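Local structure of 1,3-alpha-isomaltosidase (Kribbella flavida DSM 17836, 5X3I) at residues P672-L677 with L682-L687; S586-I591 with V726-R731; A348-T353 with S357-E362. The protein hydrolyses the alpha-1,3-glucosidic linkages of the cyclic tetrasaccharide cyclobis-(1-6)-alpha-nigerosyl, releasing isomaltose during intracellular breakdown of this starch-derived sugar. The protein carries 1 engineered substitution. All coordinates share one frame; numbering follows the deposited sequence.

In the fold
Contacts 1 and 2 are both buried and adjoin each other, their centres about 7 Å apart, whereas contact 3 lies at the surface, its centre about 49 Å from that of contact 1 and about 46 Å from that of contact 2. Strands 681-683 and 728-731, neighbours in one antiparallel sheet, tie the first two together, and the Tyr675 hydroxyl of contact 1 is bonded to the Phe588 carbonyl of contact 2. Their chemistry differs: contact 1 combines a backbone ladder with side-chain packing, while the direct packing of contact 2 is apolar, a phenylalanine ring against two valines. Contact 3, a loop of the TIM-barrel domain, relies on polar side chains and an aromatic pair.

Contact 1: P672-L677 with L682-L687; sequences PYQYLL and LINPVL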
ATOM      1  N   PRO A 672      13.766  10.615 -14.714  1.00 24.48           N
ATOM      2  CA  PRO A 672      13.353   9.971 -13.466  1.00 23.74           C
ATOM      3  C   PRO A 672      12.686   8.604 -13.653  1.00 21.42           C
ATOM      4  O   PRO A 672      12.545   7.884 -12.677  1.00 25.95           O
ATOM      5  CB  PRO A 672      12.366  10.981 -12.872  1.00 22.38           C
ATOM      6  CG  PRO A 672      11.768  11.632 -14.059  1.00 24.54           C
ATOM      7  CD  PRO A 672      12.885  11.746 -15.058  1.00 22.81           C
ATOM      8  N   TYR A 673      12.247   8.280 -14.862  1.00 22.73           N
ATOM      9  CA  TYR A 673      11.575   7.005 -15.110  1.00 19.29           C
ATOM     10  C   TYR A 673      12.513   5.872 -15.552  1.00 23.25           C
ATOM     11  O   TYR A 673      12.085   4.718 -15.665  1.00 23.95           O
ATOM     12  CB  TYR A 673      10.474   7.202 -16.140  1.00 19.00           C
ATOM     13  CG  TYR A 673       9.379   8.127 -15.658  1.00 21.82           C
ATOM     14  CD1 TYR A 673       8.445   7.702 -14.722  1.00 20.28           C
ATOM     15  CD2 TYR A 673       9.279   9.424 -16.139  1.00 23.41           C
ATOM     16  CE1 TYR A 673       7.443   8.539 -14.286  1.00 20.75           C
ATOM     17  CE2 TYR A 673       8.283  10.274 -15.706  1.00 23.87           C
ATOM     18  CZ  TYR A 673       7.367   9.830 -14.777  1.00 24.30           C
ATOM     19  OH  TYR A 673       6.371  10.677 -14.344  1.00 25.30           O
ATOM     20  N   GLN A 674      13.776   6.210 -15.802  1.00 23.83           N
ATOM     21  CA  GLN A 674      14.813   5.232 -16.118  1.00 20.54           C
ATOM     22  C   GLN A 674      15.307   4.534 -14.875  1.00 18.68           C
ATOM     23  O   GLN A 674      15.310   5.112 -13.798  1.00 26.31           O
ATOM     24  CB  GLN A 674      16.015   5.889 -16.801  1.00 22.51           C
ATOM     25  CG  GLN A 674      15.747   6.453 -18.151  1.00 25.73           C
ATOM     26  CD  GLN A 674      17.000   6.985 -18.808  1.00 22.63           C
ATOM     27  OE1 GLN A 674      16.948   7.488 -19.921  1.00 25.97           O
ATOM     28  NE2 GLN A 674      18.127   6.867 -18.126  1.00 19.52           N
ATOM     29  N   TYR A 675      15.745   3.296 -15.025  1.00 19.17           N
ATOM     30  CA  TYR A 675      16.338   2.583 -13.908  1.00 18.45           C
ATOM     31  C   TYR A 675      17.214   1.437 -14.368  1.00 17.99           C
ATOM     32  O   TYR A 675      17.099   0.961 -15.493  1.00 20.07           O
ATOM     33  CB  TYR A 675      15.251   2.056 -12.967  1.00 18.25           C
ATOM     34  CG  TYR A 675      14.275   1.114 -13.624  1.00 18.51           C
ATOM     35  CD1 TYR A 675      13.175   1.597 -14.318  1.00 17.62           C
ATOM     36  CD2 TYR A 675      14.445  -0.267 -13.542  1.00 17.01           C
ATOM     37  CE1 TYR A 675      12.280   0.745 -14.914  1.00 15.26           C
ATOM     38  CE2 TYR A 675      13.554  -1.126 -14.129  1.00 16.24           C
ATOM     39  CZ  TYR A 675      12.480  -0.621 -14.820  1.00 16.48           C
ATOM     40  OH  TYR A 675      11.597  -1.477 -15.417  1.00 18.66           O
ATOM     41  N   LEU A 676      18.082   0.987 -13.478  1.00 20.35           N
ATOM     42  CA  LEU A 676      18.845  -0.218 -13.708  1.00 19.33           C
ATOM     43  C   LEU A 676      18.081  -1.386 -13.092  1.00 20.38           C
ATOM     44  O   LEU A 676      17.631  -1.290 -11.950  1.00 18.24           O
ATOM     45  CB  LEU A 676      20.240  -0.111 -13.099  1.00 19.10           C
ATOM     46  CG  LEU A 676      21.147   0.965 -13.699  1.00 23.62           C
ATOM     47  CD1 LEU A 676      22.315   1.223 -12.780  1.00 27.19           C
ATOM     48  CD2 LEU A 676      21.635   0.530 -15.069  1.00 21.47           C
ATOM     49  N   LEU A 677      17.911  -2.463 -13.854  1.00 17.13           N
ATOM     50  CA  LEU A 677      17.377  -3.694 -13.296  1.00 16.33           C
ATOM     51  C   LEU A 677      18.570  -4.558 -12.915  1.00 16.05           C
ATOM     52  O   LEU A 677      19.226  -5.146 -13.774  1.00 20.88           O
ATOM     53  CB  LEU A 677      16.477  -4.393 -14.312  1.00 17.94           C
ATOM     54  CG  LEU A 677      15.887  -5.763 -13.952  1.00 16.19           C
ATOM     55  CD1 LEU A 677      14.767  -5.607 -12.955  1.00 16.32           C
ATOM     56  CD2 LEU A 677      15.384  -6.462 -15.199  1.00 14.70           C
ATOM     57  N   LEU A 682      19.921  -1.437 -18.061  1.00 19.49           N
ATOM     58  CA  LEU A 682      19.241  -0.160 -17.926  1.00 18.21           C
ATOM     59  C   LEU A 682      17.956  -0.174 -18.739  1.00 18.64           C
ATOM     60  O   LEU A 682      17.956  -0.463 -19.937  1.00 21.50           O
ATOM     61  CB  LEU A 682      20.158   0.990 -18.361  1.00 19.90           C
ATOM     62  CG  LEU A 682      19.695   2.416 -18.054  1.00 19.57           C
ATOM     63  CD1 LEU A 682      20.884   3.323 -17.876  1.00 23.43           C
ATOM     64  CD2 LEU A 682      18.818   2.941 -19.161  1.00 20.08           C
ATOM     65  N   ILE A 683      16.858   0.135 -18.071  1.00 19.39           N
ATOM     66  CA  ILE A 683      15.539   0.082 -18.677  1.00 18.05           C
ATOM     67  C   ILE A 683      14.974   1.487 -18.860  1.00 18.24           C
ATOM     68  O   ILE A 683      15.158   2.340 -18.002  1.00 20.94           O
ATOM     69  CB  ILE A 683      14.566  -0.739 -17.813  1.00 15.31           C
ATOM     70  CG1 ILE A 683      15.254  -1.982 -17.239  1.00 14.80           C
ATOM     71  CG2 ILE A 683      13.315  -1.077 -18.593  1.00 17.72           C
ATOM     72  CD1 ILE A 683      15.817  -2.926 -18.286  1.00 18.19           C
ATOM     73  N   ASN A 684      14.286   1.716 -19.971  1.00 19.23           N
ATOM     74  CA  ASN A 684      13.622   2.990 -20.212  1.00 19.57           C
ATOM     75  C   ASN A 684      12.229   2.819 -20.798  1.00 20.02           C
ATOM     76  O   ASN A 684      12.048   2.913 -22.009  1.00 22.43           O
ATOM     77  CB  ASN A 684      14.470   3.865 -21.139  1.00 22.21           C
ATOM     78  CG  ASN A 684      13.940   5.283 -21.248  1.00 22.93           C
ATOM     79  OD1 ASN A 684      13.094   5.702 -20.466  1.00 25.22           O
ATOM     80  ND2 ASN A 684      14.439   6.028 -22.227  1.00 22.76           N
ATOM     81  N   PRO A 685      11.236   2.592 -19.933  1.00 19.36           N
ATOM     82  CA  PRO A 685       9.857   2.312 -20.316  1.00 17.46           C
ATOM     83  C   PRO A 685       9.318   3.344 -21.286  1.00 21.51           C
ATOM     84  O   PRO A 685       9.653   4.520 -21.152  1.00 25.86           O
ATOM     85  CB  PRO A 685       9.106   2.386 -18.987  1.00 18.03           C
ATOM     86  CG  PRO A 685      10.125   2.049 -17.974  1.00 16.72           C
ATOM     87  CD  PRO A 685      11.397   2.633 -18.471  1.00 17.96           C
ATOM     88  N   VAL A 686       8.480   2.935 -22.228  1.00 21.79           N
ATOM     89  CA  VAL A 686       7.896   3.922 -23.109  1.00 21.26           C
ATOM     90  C   VAL A 686       6.560   4.332 -22.507  1.00 21.81           C
ATOM     91  O   VAL A 686       5.594   3.577 -22.501  1.00 21.42           O
ATOM     92  CB  VAL A 686       7.723   3.378 -24.528  1.00 20.98           C
ATOM     93  CG1 VAL A 686       7.168   4.452 -25.440  1.00 22.53           C
ATOM     94  CG2 VAL A 686       9.048   2.886 -25.051  1.00 19.63           C
ATOM     95  N   LEU A 687       6.549   5.550 -21.979  1.00 23.73           N
ATOM     96  CA  LEU A 687       5.461   6.068 -21.151  1.00 21.17           C
ATOM     97  C   LEU A 687       4.453   6.985 -21.843  1.00 22.23           C
ATOM     98  O   LEU A 687       3.634   7.608 -21.175  1.00 24.00           O
ATOM     99  CB  LEU A 687       6.054   6.766 -19.935  1.00 25.25           C
ATOM    100  CG  LEU A 687       6.834   5.768 -19.081  1.00 19.64           C
ATOM    101  CD1 LEU A 687       7.563   6.460 -17.972  1.00 21.49           C
ATOM    102  CD2 LEU A 687       5.907   4.703 -18.522  1.00 20.29           C
TER
HETATM  103  O   HOH W   1      14.500   8.736 -19.934  1.00 35.64           O
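Tyr675 and Ile683 form an antiparallel hydrogen-bonded pair: Ile683 N reaches Tyr675 O at 2.7 Å, and Tyr675 N returns to Ile683 O at 3.2 Å. Both side chains lie on one face of the hairpin, where Ile683 CB sits over the Tyr675 ring, 3.9 Å from its centroid, a CH-pi contact, while Ile683 CG1 meets Tyr675 CE2 at 3.6 Å. With chi1 at 59°, Tyr675 holds CG between its own N and carbonyl carbon, and the ring folds across the isoleucine. Leu676 and Leu682, a non-hydrogen-bonded pair, meet on the other face, CD2 of Leu676 against CB of Leu682 at 3.6 Å. Beyond the strands, Leu687 CD1 sits over the Tyr673 ring, 3.8 Å from the centroid.

Strands 675-677 and 681-683 make a beta hairpin in the antiparallel sheet of the C-terminal domain. In the next shell, the Tyr675 hydroxyl is hydrogen-bonded to the Phe588 carbonyl. A water donates to Gln674 OE1 and weakly to Asn684 OD1; Gln674 OE1 also accepts from Tyr697 N, and Asn684 ND2 bonds Thr696 OG1. The ladder therefore sets the register, apolar contacts pack both faces, and neighbouring segments satisfy the buried amides and hydroxyl.

Contact 2: S586-I591 with V726-R731; sequences SAFMPI and VPVYCR. With SO4 (sulfate ion), chain J.
Phe588 meets Val726 and Val728 through its ring, and these two apolar contacts make up the direct join. From CB, which points toward strand 728-731, the side chain runs with CG anti to the carbonyl carbon (chi1 -65°), carrying the ring out to the valines. CD1 and CE1 lie on the Val726 side, Phe588 CE1 at 3.9 Å from Val726 CG1, an oblique approach in which the two side chains slide past each other in opposite directions. Farther out, Phe588 CZ comes 4.0 Å from Val728 CG2. This methyl sits almost exactly over the ring centre, 3.9 Å from the centroid and 9° off the normal, the geometry of a CH-pi contact. The turn that presents the phenylalanine is a type I beta turn from Ser586 to Met589, closed by Met589 N to Ser586 O at 2.9 Å.

At the far end of the strand, Arg731 grips a sulfate, probably from the crystallisation liquor, in a two-pronged fashion. Arg731 NH2 donates to sulfate O3 at 2.9 Å, with O3 at the edge of the guanidinium plane. Arg731 NH1 donates to sulfate O4 at 3.1 Å. NH1 also forms a salt bridge with Glu680. A leucine here would probably leave the Glu680 carboxylate without this cationic mate and the sulfate without both of these donors.

The turn starts at the last residue of helix 576-586 and leads on to strand 591-593, the eighth strand of the parallel TIM barrel along the chain. Strand 728-731 runs between 681-683 and 703-705 in the antiparallel sheet of the C-terminal domain; Phe588 also touches Ile683, so the barrel loop packs against two adjacent strands of that sheet.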
ATOM      1  N   SER A 586       7.099  -4.079 -17.919  1.00 16.71           N
ATOM      2  CA  SER A 586       6.887  -4.908 -16.732  1.00 15.28           C
ATOM      3  C   SER A 586       7.720  -6.191 -16.754  1.00 17.30           C
ATOM      4  O   SER A 586       8.128  -6.685 -15.707  1.00 17.03           O
ATOM      5  CB  SER A 586       5.411  -5.252 -16.583  1.00 15.08           C
ATOM      6  OG  SER A 586       4.659  -4.083 -16.353  1.00 17.55           O
ATOM      7  N   ALA A 587       7.996  -6.697 -17.951  1.00 16.33           N
ATOM      8  CA  ALA A 587       8.891  -7.846 -18.127  1.00 14.97           C
ATOM      9  C   ALA A 587      10.295  -7.563 -17.575  1.00 17.57           C
ATOM     10  O   ALA A 587      11.091  -8.462 -17.323  1.00 16.41           O
ATOM     11  CB  ALA A 587       8.959  -8.225 -19.603  1.00 16.20           C
ATOM     12  N   PHE A 588      10.604  -6.284 -17.481  1.00 17.30           N
ATOM     13  CA  PHE A 588      11.821  -5.743 -16.876  1.00 16.93           C
ATOM     14  C   PHE A 588      11.688  -5.203 -15.424  1.00 18.93           C
ATOM     15  O   PHE A 588      12.449  -4.330 -15.005  1.00 18.36           O
ATOM     16  CB  PHE A 588      12.440  -4.768 -17.860  1.00 17.05           C
ATOM     17  CG  PHE A 588      12.899  -5.459 -19.128  1.00 15.26           C
ATOM     18  CD1 PHE A 588      12.118  -5.449 -20.265  1.00 14.71           C
ATOM     19  CD2 PHE A 588      14.073  -6.194 -19.144  1.00 15.95           C
ATOM     20  CE1 PHE A 588      12.524  -6.094 -21.408  1.00 15.15           C
ATOM     21  CE2 PHE A 588      14.483  -6.847 -20.293  1.00 16.23           C
ATOM     22  CZ  PHE A 588      13.707  -6.805 -21.420  1.00 16.60           C
ATOM     23  N   MET A 589      10.608  -5.569 -14.742  1.00 19.91           N
ATOM     24  CA  MET A 589      10.379  -5.150 -13.357  1.00 15.43           C
ATOM     25  C   MET A 589      10.438  -6.363 -12.407  1.00 18.48           C
ATOM     26  O   MET A 589      10.392  -7.493 -12.872  1.00 18.92           O
ATOM     27  CB  MET A 589       9.038  -4.448 -13.247  1.00 16.68           C
ATOM     28  CG  MET A 589       8.982  -3.110 -13.978  1.00 12.29           C
ATOM     29  SD  MET A 589       7.365  -2.369 -13.828  1.00 16.24           S
ATOM     30  CE  MET A 589       7.392  -1.268 -15.230  1.00 16.73           C
ATOM     31  N   PRO A 590      10.642  -6.133 -11.090  1.00 13.08           N
ATOM     32  CA  PRO A 590      10.774  -7.276 -10.180  1.00 13.58           C
ATOM     33  C   PRO A 590       9.614  -8.285 -10.260  1.00 15.01           C
ATOM     34  O   PRO A 590       9.849  -9.478 -10.192  1.00 11.30           O
ATOM     35  CB  PRO A 590      10.823  -6.616  -8.801  1.00 12.39           C
ATOM     36  CG  PRO A 590      11.408  -5.270  -9.058  1.00 13.32           C
ATOM     37  CD  PRO A 590      10.821  -4.853 -10.380  1.00 15.16           C
ATOM     38  N   ILE A 591       8.391  -7.795 -10.403  1.00 13.85           N
ATOM     39  CA  ILE A 591       7.219  -8.650 -10.452  1.00 13.13           C
ATOM     40  C   ILE A 591       6.321  -8.260 -11.618  1.00 11.82           C
ATOM     41  O   ILE A 591       5.807  -7.129 -11.685  1.00 16.33           O
ATOM     42  CB  ILE A 591       6.397  -8.583  -9.145  1.00 14.69           C
ATOM     43  CG1 ILE A 591       7.263  -8.922  -7.926  1.00 12.26           C
ATOM     44  CG2 ILE A 591       5.175  -9.496  -9.237  1.00 13.62           C
ATOM     45  CD1 ILE A 591       7.627 -10.390  -7.806  1.00 12.80           C
ATOM     46  N   VAL A 726      11.164  -2.215 -26.021  1.00 22.00           N
ATOM     47  CA  VAL A 726      11.331  -1.175 -25.015  1.00 20.56           C
ATOM     48  C   VAL A 726      12.830  -1.020 -24.906  1.00 20.25           C
ATOM     49  O   VAL A 726      13.545  -2.018 -24.904  1.00 23.50           O
ATOM     50  CB  VAL A 726      10.702  -1.544 -23.637  1.00 20.60           C
ATOM     51  CG1 VAL A 726      11.152  -2.933 -23.159  1.00 18.67           C
ATOM     52  CG2 VAL A 726      11.047  -0.507 -22.583  1.00 18.70           C
ATOM     53  N   PRO A 727      13.317   0.230 -24.819  1.00 20.72           N
ATOM     54  CA  PRO A 727      14.770   0.389 -24.809  1.00 18.98           C
ATOM     55  C   PRO A 727      15.404  -0.228 -23.582  1.00 19.85           C
ATOM     56  O   PRO A 727      14.997   0.057 -22.462  1.00 22.98           O
ATOM     57  CB  PRO A 727      14.957   1.912 -24.837  1.00 20.70           C
ATOM     58  CG  PRO A 727      13.733   2.416 -25.515  1.00 20.98           C
ATOM     59  CD  PRO A 727      12.624   1.510 -25.046  1.00 21.28           C
ATOM     60  N   VAL A 728      16.409  -1.061 -23.813  1.00 19.85           N
ATOM     61  CA  VAL A 728      17.130  -1.765 -22.772  1.00 16.93           C
ATOM     62  C   VAL A 728      18.588  -1.826 -23.183  1.00 19.39           C
ATOM     63  O   VAL A 728      18.899  -2.124 -24.328  1.00 23.61           O
ATOM     64  CB  VAL A 728      16.597  -3.201 -22.552  1.00 18.24           C
ATOM     65  CG1 VAL A 728      17.499  -3.972 -21.594  1.00 16.62           C
ATOM     66  CG2 VAL A 728      15.178  -3.187 -22.054  1.00 17.06           C
ATOM     67  N   TYR A 729      19.480  -1.556 -22.248  1.00 21.22           N
ATOM     68  CA  TYR A 729      20.895  -1.531 -22.546  1.00 18.82           C
ATOM     69  C   TYR A 729      21.643  -2.329 -21.504  1.00 18.40           C
ATOM     70  O   TYR A 729      21.307  -2.295 -20.332  1.00 23.37           O
ATOM     71  CB  TYR A 729      21.406  -0.083 -22.613  1.00 20.43           C
ATOM     72  CG  TYR A 729      20.727   0.716 -23.698  1.00 18.54           C
ATOM     73  CD1 TYR A 729      21.251   0.762 -24.981  1.00 20.19           C
ATOM     74  CD2 TYR A 729      19.548   1.395 -23.451  1.00 20.05           C
ATOM     75  CE1 TYR A 729      20.625   1.465 -25.981  1.00 20.04           C
ATOM     76  CE2 TYR A 729      18.918   2.112 -24.445  1.00 20.15           C
ATOM     77  CZ  TYR A 729      19.463   2.141 -25.708  1.00 22.72           C
ATOM     78  OH  TYR A 729      18.841   2.841 -26.704  1.00 25.62           O
ATOM     79  N   CYS A 730      22.660  -3.054 -21.943  1.00 20.07           N
ATOM     80  CA  CYS A 730      23.430  -3.899 -21.056  1.00 21.69           C
ATOM     81  C   CYS A 730      24.849  -3.376 -20.926  1.00 24.56           C
ATOM     82  O   CYS A 730      25.424  -2.892 -21.895  1.00 26.48           O
ATOM     83  CB  CYS A 730      23.438  -5.346 -21.566  1.00 19.41           C
ATOM     84  SG  CYS A 730      24.336  -6.500 -20.536  1.00 23.98           S
ATOM     85  N   ARG A 731      25.403  -3.470 -19.726  1.00 24.34           N
ATOM     86  CA  ARG A 731      26.797  -3.122 -19.514  1.00 28.84           C
ATOM     87  C   ARG A 731      27.649  -4.037 -20.378  1.00 31.27           C
ATOM     88  O   ARG A 731      27.509  -5.259 -20.320  1.00 31.31           O
ATOM     89  CB  ARG A 731      27.180  -3.243 -18.039  1.00 28.99           C
ATOM     90  CG  ARG A 731      26.519  -2.198 -17.151  1.00 30.33           C
ATOM     91  CD  ARG A 731      26.868  -2.388 -15.681  1.00 31.64           C
ATOM     92  NE  ARG A 731      28.280  -2.161 -15.408  1.00 41.85           N
ATOM     93  CZ  ARG A 731      29.128  -3.095 -14.987  1.00 48.40           C
ATOM     94  NH1 ARG A 731      28.715  -4.336 -14.779  1.00 43.71           N
ATOM     95  NH2 ARG A 731      30.399  -2.784 -14.769  1.00 53.94           N
TER
HETATM   96  S   SO4 J 808      32.437  -6.036 -14.284  1.00 77.61           S
HETATM   97  O1  SO4 J 808      33.271  -6.633 -15.319  1.00 67.42           O
HETATM   98  O2  SO4 J 808      32.860  -6.513 -12.973  1.00 73.04           O
HETATM   99  O3  SO4 J 808      32.568  -4.583 -14.337  1.00 70.01           O
HETATM  100  O4  SO4 J 808      31.045  -6.403 -14.510  1.00 57.76           O

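Contact 3: A348-T353 with S357-E362; sequences AVYAVT and SAHRAE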
ATOM      1  N   ALA A 348     -18.223 -25.118   0.127  1.00 18.02           N
ATOM      2  CA  ALA A 348     -17.735 -26.233   0.926  1.00 17.75           C
ATOM      3  C   ALA A 348     -18.797 -26.614   1.943  1.00 17.35           C
ATOM      4  O   ALA A 348     -19.516 -25.754   2.436  1.00 19.66           O
ATOM      5  CB  ALA A 348     -16.440 -25.885   1.623  1.00 17.15           C
ATOM      6  N   VAL A 349     -18.878 -27.899   2.260  1.00 17.97           N
ATOM      7  CA  VAL A 349     -19.863 -28.398   3.212  1.00 18.30           C
ATOM      8  C   VAL A 349     -19.188 -28.982   4.457  1.00 14.85           C
ATOM      9  O   VAL A 349     -18.291 -29.808   4.363  1.00 20.39           O
ATOM     10  CB  VAL A 349     -20.767 -29.453   2.552  1.00 22.48           C
ATOM     11  CG1 VAL A 349     -21.672 -30.107   3.577  1.00 25.14           C
ATOM     12  CG2 VAL A 349     -21.579 -28.815   1.436  1.00 19.12           C
ATOM     13  N   TYR A 350     -19.600 -28.514   5.624  1.00 17.43           N
ATOM     14  CA  TYR A 350     -18.929 -28.865   6.869  1.00 16.13           C
ATOM     15  C   TYR A 350     -19.835 -28.613   8.067  1.00 16.22           C
ATOM     16  O   TYR A 350     -20.786 -27.853   7.980  1.00 17.84           O
ATOM     17  CB  TYR A 350     -17.637 -28.057   7.019  1.00 12.94           C
ATOM     18  CG  TYR A 350     -17.890 -26.573   6.980  1.00 13.62           C
ATOM     19  CD1 TYR A 350     -18.058 -25.911   5.773  1.00 12.92           C
ATOM     20  CD2 TYR A 350     -17.999 -25.835   8.155  1.00 14.66           C
ATOM     21  CE1 TYR A 350     -18.316 -24.545   5.734  1.00 14.19           C
ATOM     22  CE2 TYR A 350     -18.248 -24.469   8.123  1.00 12.62           C
ATOM     23  CZ  TYR A 350     -18.408 -23.837   6.908  1.00 13.39           C
ATOM     24  OH  TYR A 350     -18.657 -22.501   6.863  1.00 14.99           O
ATOM     25  N   ALA A 351     -19.518 -29.228   9.195  1.00 18.86           N
ATOM     26  CA  ALA A 351     -20.204 -28.900  10.431  1.00 16.79           C
ATOM     27  C   ALA A 351     -19.522 -27.692  11.064  1.00 16.34           C
ATOM     28  O   ALA A 351     -18.328 -27.712  11.281  1.00 19.52           O
ATOM     29  CB  ALA A 351     -20.194 -30.081  11.382  1.00 17.76           C
ATOM     30  N   VAL A 352     -20.287 -26.648  11.347  1.00 19.02           N
ATOM     31  CA  VAL A 352     -19.767 -25.445  11.997  1.00 15.04           C
ATOM     32  C   VAL A 352     -19.198 -25.752  13.386  1.00 19.92           C
ATOM     33  O   VAL A 352     -19.788 -26.498  14.151  1.00 19.70           O
ATOM     34  CB  VAL A 352     -20.870 -24.363  12.125  1.00 18.46           C
ATOM     35  CG1 VAL A 352     -20.415 -23.202  13.015  1.00 16.93           C
ATOM     36  CG2 VAL A 352     -21.295 -23.854  10.750  1.00 16.65           C
ATOM     37  N   THR A 353     -18.046 -25.179  13.714  1.00 20.97           N
ATOM     38  CA  THR A 353     -17.533 -25.325  15.061  1.00 16.57           C
ATOM     39  C   THR A 353     -18.036 -24.133  15.874  1.00 19.50           C
ATOM     40  O   THR A 353     -17.600 -22.990  15.671  1.00 20.41           O
ATOM     41  CB  THR A 353     -15.979 -25.421  15.075  1.00 19.57           C
ATOM     42  OG1 THR A 353     -15.427 -24.457  14.177  1.00 22.02           O
ATOM     43  CG2 THR A 353     -15.526 -26.797  14.613  1.00 17.70           C
ATOM     44  N   SER A 357     -13.245 -22.562  16.808  1.00 15.87           N
ATOM     45  CA  SER A 357     -11.983 -23.237  16.548  1.00 14.28           C
ATOM     46  C   SER A 357     -11.786 -23.412  15.047  1.00 16.65           C
ATOM     47  O   SER A 357     -12.740 -23.413  14.292  1.00 17.38           O
ATOM     48  CB  SER A 357     -11.933 -24.597  17.248  1.00 16.04           C
ATOM     49  OG  SER A 357     -13.002 -25.423  16.832  1.00 17.95           O
ATOM     50  N   ALA A 358     -10.538 -23.563  14.632  1.00 13.11           N
ATOM     51  CA  ALA A 358     -10.198 -23.768  13.235  1.00 13.29           C
ATOM     52  C   ALA A 358     -10.602 -25.161  12.733  1.00 14.88           C
ATOM     53  O   ALA A 358     -10.709 -26.092  13.515  1.00 15.78           O
ATOM     54  CB  ALA A 358      -8.714 -23.553  13.037  1.00 14.87           C
ATOM     55  N   HIS A 359     -10.800 -25.289  11.423  1.00 17.73           N
ATOM     56  CA  HIS A 359     -11.160 -26.569  10.784  1.00 15.21           C
ATOM     57  C   HIS A 359      -9.953 -27.351  10.291  1.00 17.19           C
ATOM     58  O   HIS A 359      -8.948 -26.763   9.913  1.00 17.99           O
ATOM     59  CB  HIS A 359     -12.097 -26.355   9.595  1.00 12.99           C
ATOM     60  CG  HIS A 359     -13.483 -25.957   9.982  1.00 14.35           C
ATOM     61  ND1 HIS A 359     -14.401 -26.852  10.482  1.00 17.65           N
ATOM     62  CD2 HIS A 359     -14.103 -24.758   9.951  1.00 13.28           C
ATOM     63  CE1 HIS A 359     -15.527 -26.220  10.750  1.00 13.35           C
ATOM     64  NE2 HIS A 359     -15.373 -24.948  10.436  1.00 18.55           N
ATOM     65  N   ARG A 360     -10.030 -28.678  10.344  1.00 15.99           N
ATOM     66  CA  ARG A 360      -9.058 -29.472   9.613  1.00 17.48           C
ATOM     67  C   ARG A 360      -9.582 -29.739   8.198  1.00 16.44           C
ATOM     68  O   ARG A 360     -10.757 -29.515   7.922  1.00 16.76           O
ATOM     69  CB  ARG A 360      -8.790 -30.791  10.348  1.00 20.00           C
ATOM     70  CG  ARG A 360      -8.930 -30.694  11.869  1.00 22.82           C
ATOM     71  CD  ARG A 360      -8.833 -32.064  12.543  1.00 26.71           C
ATOM     72  NE  ARG A 360      -7.455 -32.534  12.643  1.00 32.52           N
ATOM     73  CZ  ARG A 360      -7.097 -33.807  12.759  1.00 37.35           C
ATOM     74  NH1 ARG A 360      -8.018 -34.767  12.779  1.00 36.90           N
ATOM     75  NH2 ARG A 360      -5.813 -34.120  12.846  1.00 33.64           N
ATOM     76  N   ALA A 361      -8.750 -30.327   7.348  1.00 15.80           N
ATOM     77  CA  ALA A 361      -9.099 -30.501   5.937  1.00 17.29           C
ATOM     78  C   ALA A 361     -10.255 -31.484   5.779  1.00 17.56           C
ATOM     79  O   ALA A 361     -11.141 -31.299   4.949  1.00 16.93           O
ATOM     80  CB  ALA A 361      -7.902 -30.978   5.147  1.00 13.58           C
ATOM     81  N   GLU A 362     -10.250 -32.512   6.616  1.00 17.93           N
ATOM     82  CA  GLU A 362     -11.232 -33.574   6.509  1.00 19.97           C
ATOM     83  C   GLU A 362     -12.627 -33.139   6.986  1.00 19.73           C
ATOM     84  O   GLU A 362     -13.584 -33.873   6.799  1.00 21.49           O
ATOM     85  CB  GLU A 362     -10.756 -34.809   7.282  1.00 21.57           C
ATOM     86  CG  GLU A 362     -10.522 -34.572   8.761  1.00 22.64           C
ATOM     87  CD  GLU A 362      -9.097 -34.139   9.103  1.00 32.91           C
ATOM     88  OE1 GLU A 362      -8.357 -33.642   8.214  1.00 27.36           O
ATOM     89  OE2 GLU A 362      -8.724 -34.296  10.288  1.00 38.62           O
TER
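Thr353 and Ser357 bring the two backbones nearest, their CA atoms 6.1 Å apart, before the chains diverge; 348-353 starts as a weakly bonded strand and 357-362 ends in a 3-10 segment. The neck is closed from a side chain: Thr353 OG1 donates to Ser357 O at 2.9 Å, tilted 26° from the carbonyl plane. A chi1 of 43° turns OG1 in over the threonine's own backbone, within reach of that carbonyl, while Thr353 CG2 lies 3.6 Å from Ser357 OG, a hydroxyl bonded to Asp355.

Together the segments form most of the connection between strands 348-349 and 365-366, a two-stranded antiparallel ribbon in the family's TIM-barrel domain, separate from its eight parallel strands. Within this loop His359 points toward 348-353 and is buried, although the contact lies at the surface. Tyr350 offers its edge to the His359 face in an offset edge-to-face pair, centroids 5.0 Å apart and planes at 71°, with Tyr350 CD2 3.6 Å from His359 NE2. Ala351 O lies in the imidazole plane, 3.2 Å from His359 CE1. Both imidazole nitrogens have partners, ND1 bonding Asp363 OD2 and NE2 bonding Gln405 OE1, which fixes the ring's rotation; Gln405 OE1 also accepts from Thr353 N.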